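Local coordinates for DNA repair and telomere maintenance protein nbs1 (Schizosaccharomyces pombe, PDB 3HUF) that serves as the adaptor subunit of the MRN complex in DNA double-strand break repair, its FHA and BRCT domains binding phosphorylated partners such as Ctp1, at residues R16-G21 with S34-I39; A48-L53 with C66-K71. All coordinates share one frame; numbering follows the deposited sequence.

Interaction 1 (R16-G21 with S34-I39); sequences RILFPG and SHIQVI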
# COMPACT_ATOMS: atom_id res chain seq x y z
N ARG A 16 -5.29 17.03 7.20
CA ARG A 16 -3.84 17.07 7.23
C ARG A 16 -3.23 15.70 7.39
O ARG A 16 -3.64 14.94 8.26
CB ARG A 16 -3.35 18.00 8.34
CG ARG A 16 -1.84 17.98 8.48
CD ARG A 16 -1.31 19.14 9.25
NE ARG A 16 0.14 19.02 9.40
CZ ARG A 16 0.87 19.83 10.17
NH1 ARG A 16 0.28 20.82 10.84
NH2 ARG A 16 2.18 19.65 10.25
N ILE A 17 -2.24 15.39 6.56
CA ILE A 17 -1.47 14.16 6.71
C ILE A 17 -0.39 14.31 7.80
O ILE A 17 0.43 15.21 7.76
CB ILE A 17 -0.80 13.78 5.39
CG1 ILE A 17 -1.85 13.53 4.31
CG2 ILE A 17 -0.01 12.52 5.54
CD1 ILE A 17 -1.22 13.44 2.95
N LEU A 18 -0.42 13.42 8.78
CA LEU A 18 0.52 13.48 9.89
C LEU A 18 1.60 12.41 9.73
O LEU A 18 1.32 11.24 9.68
CB LEU A 18 -0.23 13.27 11.24
CG LEU A 18 -1.31 14.30 11.58
CD1 LEU A 18 -1.84 14.05 13.04
CD2 LEU A 18 -0.79 15.76 11.42
N PHE A 19 2.84 12.83 9.69
CA PHE A 19 3.94 11.90 9.58
C PHE A 19 4.43 11.53 10.98
O PHE A 19 4.12 12.23 11.93
CB PHE A 19 5.06 12.54 8.76
CG PHE A 19 4.59 13.11 7.46
CD1 PHE A 19 4.75 14.46 7.18
CD2 PHE A 19 4.02 12.30 6.50
CE1 PHE A 19 4.33 14.99 5.95
CE2 PHE A 19 3.60 12.80 5.29
CZ PHE A 19 3.75 14.16 5.02
N PRO A 20 5.14 10.39 11.11
CA PRO A 20 5.91 10.07 12.30
C PRO A 20 6.68 11.27 12.86
O PRO A 20 7.36 11.97 12.10
CB PRO A 20 6.86 9.00 11.80
CG PRO A 20 5.97 8.20 10.82
CD PRO A 20 5.20 9.29 10.12
N GLY A 21 6.56 11.47 14.17
CA GLY A 21 7.22 12.57 14.86
C GLY A 21 6.20 13.11 15.85
O GLY A 21 5.20 12.45 16.16
N SER A 34 5.35 20.95 12.81
CA SER A 34 5.29 20.31 14.13
C SER A 34 4.24 20.86 15.09
O SER A 34 4.25 20.55 16.28
CB SER A 34 6.68 20.25 14.79
OG SER A 34 7.06 21.52 15.27
N HIS A 35 3.31 21.65 14.56
CA HIS A 35 2.23 22.24 15.35
C HIS A 35 0.91 22.22 14.59
O HIS A 35 0.88 22.36 13.34
CB HIS A 35 2.53 23.70 15.72
CG HIS A 35 3.77 23.89 16.53
ND1 HIS A 35 5.03 23.97 15.97
CD2 HIS A 35 3.95 24.05 17.87
CE1 HIS A 35 5.92 24.14 16.92
NE2 HIS A 35 5.30 24.19 18.08
N ILE A 36 -0.18 22.08 15.33
CA ILE A 36 -1.51 22.03 14.75
C ILE A 36 -2.41 22.96 15.56
O ILE A 36 -2.65 22.73 16.75
CB ILE A 36 -2.11 20.57 14.76
CG1 ILE A 36 -1.16 19.58 14.07
CG2 ILE A 36 -3.48 20.52 14.11
CD1 ILE A 36 -1.49 18.12 14.35
N GLN A 37 -2.89 24.02 14.91
CA GLN A 37 -3.82 24.95 15.52
C GLN A 37 -5.26 24.46 15.43
O GLN A 37 -5.76 24.12 14.35
CB GLN A 37 -3.74 26.34 14.86
CG GLN A 37 -4.61 27.36 15.58
CD GLN A 37 -4.43 28.79 15.06
OE1 GLN A 37 -4.37 29.03 13.86
NE2 GLN A 37 -4.35 29.73 15.98
N VAL A 38 -5.92 24.44 16.59
CA VAL A 38 -7.30 24.03 16.69
C VAL A 38 -8.00 25.07 17.53
O VAL A 38 -7.72 25.20 18.72
CB VAL A 38 -7.44 22.65 17.38
CG1 VAL A 38 -8.86 22.12 17.19
CG2 VAL A 38 -6.45 21.66 16.81
N ILE A 39 -8.91 25.82 16.91
CA ILE A 39 -9.51 26.97 17.58
C ILE A 39 -10.90 26.67 18.14
O ILE A 39 -11.83 26.37 17.39
CB ILE A 39 -9.58 28.19 16.65
CG1 ILE A 39 -8.22 28.38 15.94
CG2 ILE A 39 -10.00 29.44 17.44
CD1 ILE A 39 -8.19 29.47 14.91

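Interaction 2 (A48-L53 with C66-K71); sequences ARFTIL and CEFEVK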
# COMPACT_ATOMS: atom_id res chain seq x y z
N ALA A 48 -2.58 19.43 23.57
CA ALA A 48 -2.20 18.03 23.46
C ALA A 48 -0.90 17.86 22.67
O ALA A 48 -0.54 18.70 21.84
CB ALA A 48 -3.33 17.23 22.77
N ARG A 49 -0.21 16.75 22.94
CA ARG A 49 0.86 16.29 22.09
C ARG A 49 0.43 14.99 21.42
O ARG A 49 -0.07 14.10 22.08
CB ARG A 49 2.13 16.08 22.91
CG ARG A 49 3.30 15.56 22.10
CD ARG A 49 4.50 15.24 22.99
NE ARG A 49 4.82 16.35 23.88
CZ ARG A 49 5.59 17.39 23.57
NH1 ARG A 49 6.17 17.49 22.36
NH2 ARG A 49 5.79 18.35 24.48
N PHE A 50 0.57 14.93 20.10
CA PHE A 50 0.36 13.72 19.33
C PHE A 50 1.75 13.26 18.89
O PHE A 50 2.49 14.05 18.30
CB PHE A 50 -0.42 13.98 18.04
CG PHE A 50 -1.83 14.50 18.24
CD1 PHE A 50 -2.45 14.52 19.49
CD2 PHE A 50 -2.53 14.93 17.13
CE1 PHE A 50 -3.74 15.00 19.62
CE2 PHE A 50 -3.84 15.40 17.24
CZ PHE A 50 -4.45 15.44 18.48
N THR A 51 2.09 12.02 19.19
CA THR A 51 3.36 11.42 18.78
C THR A 51 3.03 10.21 17.95
O THR A 51 2.26 9.35 18.38
CB THR A 51 4.26 11.01 19.99
OG1 THR A 51 4.48 12.15 20.82
CG2 THR A 51 5.62 10.50 19.51
N ILE A 52 3.53 10.19 16.73
CA ILE A 52 3.29 9.06 15.85
C ILE A 52 4.61 8.33 15.72
O ILE A 52 5.63 8.94 15.37
CB ILE A 52 2.73 9.50 14.50
CG1 ILE A 52 1.37 10.17 14.75
CG2 ILE A 52 2.61 8.30 13.54
CD1 ILE A 52 0.79 10.83 13.55
N LEU A 53 4.62 7.04 16.05
CA LEU A 53 5.87 6.29 15.92
C LEU A 53 6.04 5.89 14.47
O LEU A 53 5.09 5.80 13.72
CB LEU A 53 5.97 5.08 16.86
CG LEU A 53 5.80 5.35 18.36
CD1 LEU A 53 5.97 4.06 19.17
CD2 LEU A 53 6.76 6.47 18.86
N CYS A 66 0.78 3.06 12.11
CA CYS A 66 1.83 3.54 13.01
C CYS A 66 1.18 3.86 14.34
O CYS A 66 0.05 4.36 14.38
CB CYS A 66 2.46 4.79 12.46
SG CYS A 66 3.49 4.51 11.01
N GLU A 67 1.88 3.54 15.43
CA GLU A 67 1.36 3.81 16.77
C GLU A 67 1.14 5.32 16.95
O GLU A 67 2.02 6.14 16.64
CB GLU A 67 2.32 3.31 17.85
CG GLU A 67 1.80 3.49 19.27
CD GLU A 67 2.65 2.75 20.26
OE1 GLU A 67 3.07 3.37 21.27
OE2 GLU A 67 2.91 1.56 20.00
N PHE A 68 -0.05 5.66 17.43
CA PHE A 68 -0.46 7.05 17.58
C PHE A 68 -0.62 7.28 19.09
O PHE A 68 -1.44 6.62 19.74
CB PHE A 68 -1.79 7.24 16.83
CG PHE A 68 -2.18 8.68 16.57
CD1 PHE A 68 -2.30 9.14 15.25
CD2 PHE A 68 -2.45 9.57 17.62
CE1 PHE A 68 -2.69 10.45 14.99
CE2 PHE A 68 -2.86 10.88 17.36
CZ PHE A 68 -2.97 11.32 16.05
N GLU A 69 0.15 8.21 19.64
CA GLU A 69 0.10 8.51 21.07
C GLU A 69 -0.42 9.92 21.31
O GLU A 69 -0.15 10.83 20.53
CB GLU A 69 1.48 8.34 21.70
CG GLU A 69 2.14 7.06 21.27
CD GLU A 69 3.60 6.97 21.63
OE1 GLU A 69 4.23 8.00 21.93
OE2 GLU A 69 4.12 5.84 21.59
N VAL A 70 -1.18 10.08 22.38
CA VAL A 70 -1.77 11.37 22.76
C VAL A 70 -1.44 11.62 24.22
O VAL A 70 -1.74 10.80 25.06
CB VAL A 70 -3.32 11.36 22.57
CG1 VAL A 70 -3.96 12.61 23.20
CG2 VAL A 70 -3.69 11.25 21.08
N LYS A 71 -0.80 12.76 24.51
CA LYS A 71 -0.66 13.25 25.86
C LYS A 71 -1.47 14.52 26.09
O LYS A 71 -1.48 15.42 25.25
CB LYS A 71 0.80 13.55 26.19
CG LYS A 71 1.67 12.32 26.35
CD LYS A 71 2.54 12.49 27.59
CE LYS A 71 1.68 12.87 28.81
NZ LYS A 71 2.48 13.18 30.05

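Interaction 1 (R16-G21 with S34-I39)
The guanidinium of R16 is gripped at two nitrogens by backbone oxygens: NH1 donates to O of H35 at 3.0 Å, while NH2 donates to O of D32, just before 34-39. The bond to H35 is bent, with 142° at the hydrogen, and NH1 lies above the plane of that carbonyl. R16 reaches so far because its chain is extended: CG sits anti to the backbone N (chi1 175°), and the chain stays straight on to NE. A long side chain is needed, since strands 16-18 and 35-37 belong to the two different sheets of the FHA beta sandwich and their axes come no closer than 10.7 Å. The same NH1 also lies 3.7 Å from CG1 of I36, the two side chains crossing obliquely. The apolar half of the contact is made by L18 and I36, which point at each other tip to tip, CD2 of L18 lying 3.8 Å from CD1 of I36. Branched aliphatic residues suit this interior, where I4 and Y23 touch both of them. Both carbonyl oxygens turn their negative ends to the buried guanidinium and probably help to stabilise its charge, through bonds set by the backbone, not by the H35 imidazole.

Interaction 2 (A48-L53 with C66-K71)
F50 and F68 meet obliquely, with their ring planes at 53° and their centroids 5.4 Å apart; CE2 of F68 lies over one face of the F50 ring, offset toward its rim. I52 covers the F68 ring itself, its CG1 above the face 4.2 Å from the centroid. V70 flanks F50 side by side, CG2 against CD1 at 3.8 Å, and the same methyl lies in plane at the edge of the F68 ring. With CG anti to its backbone N (chi1 -164°), F68 starts its ring off toward F50 and I52. An alanine in place of F68 would probably open a gap beside F50 and leave CG1 of I52 without the ring beneath it. These residues form one face of an antiparallel ladder within a sheet of the FHA sandwich: F50-V70 and I52-F68 are non-hydrogen-bonded pairs, whereas R49-K71 and T51-E69 are hydrogen-bonded, each by two backbone bonds. Flat rings and branched aliphatics fill this buried face. A further bond, L53 N to E67 O at 2.8 Å, extends the pairing. On the opposite, partly exposed face, which polar T51 and E69 suit, CB of T51 touches OE1 of E69, and CD1 of L53 lies 3.5 Å from OE2 of E69. Farther out, W2 packs edge-to-face with F68, and I100 and L98 of strand 97-102, in the facing sheet, touch F50 and F68 respectively.

Interaction 1 spans the gap between the two sheets of the FHA domain, whereas interaction 2 is a pairing of neighbouring strands within one of them; their centres lie about 10 Å apart. Strand 35-37 and the 48-52/68-72 pair share that sheet, with strand 21-26 between 35-37 and 48-52. Segment 16-21 provides the direct junction: O of G21 is 2.9 Å from N of I52, a probable hydrogen bond, and CB of L18 packs against CD1 of I52 at 3.5 Å. Thus L18 meets both I36 and I52, joining the two apolar clusters into one interior. P20 adds a looser touch, its CB 3.8 Å from O of I52.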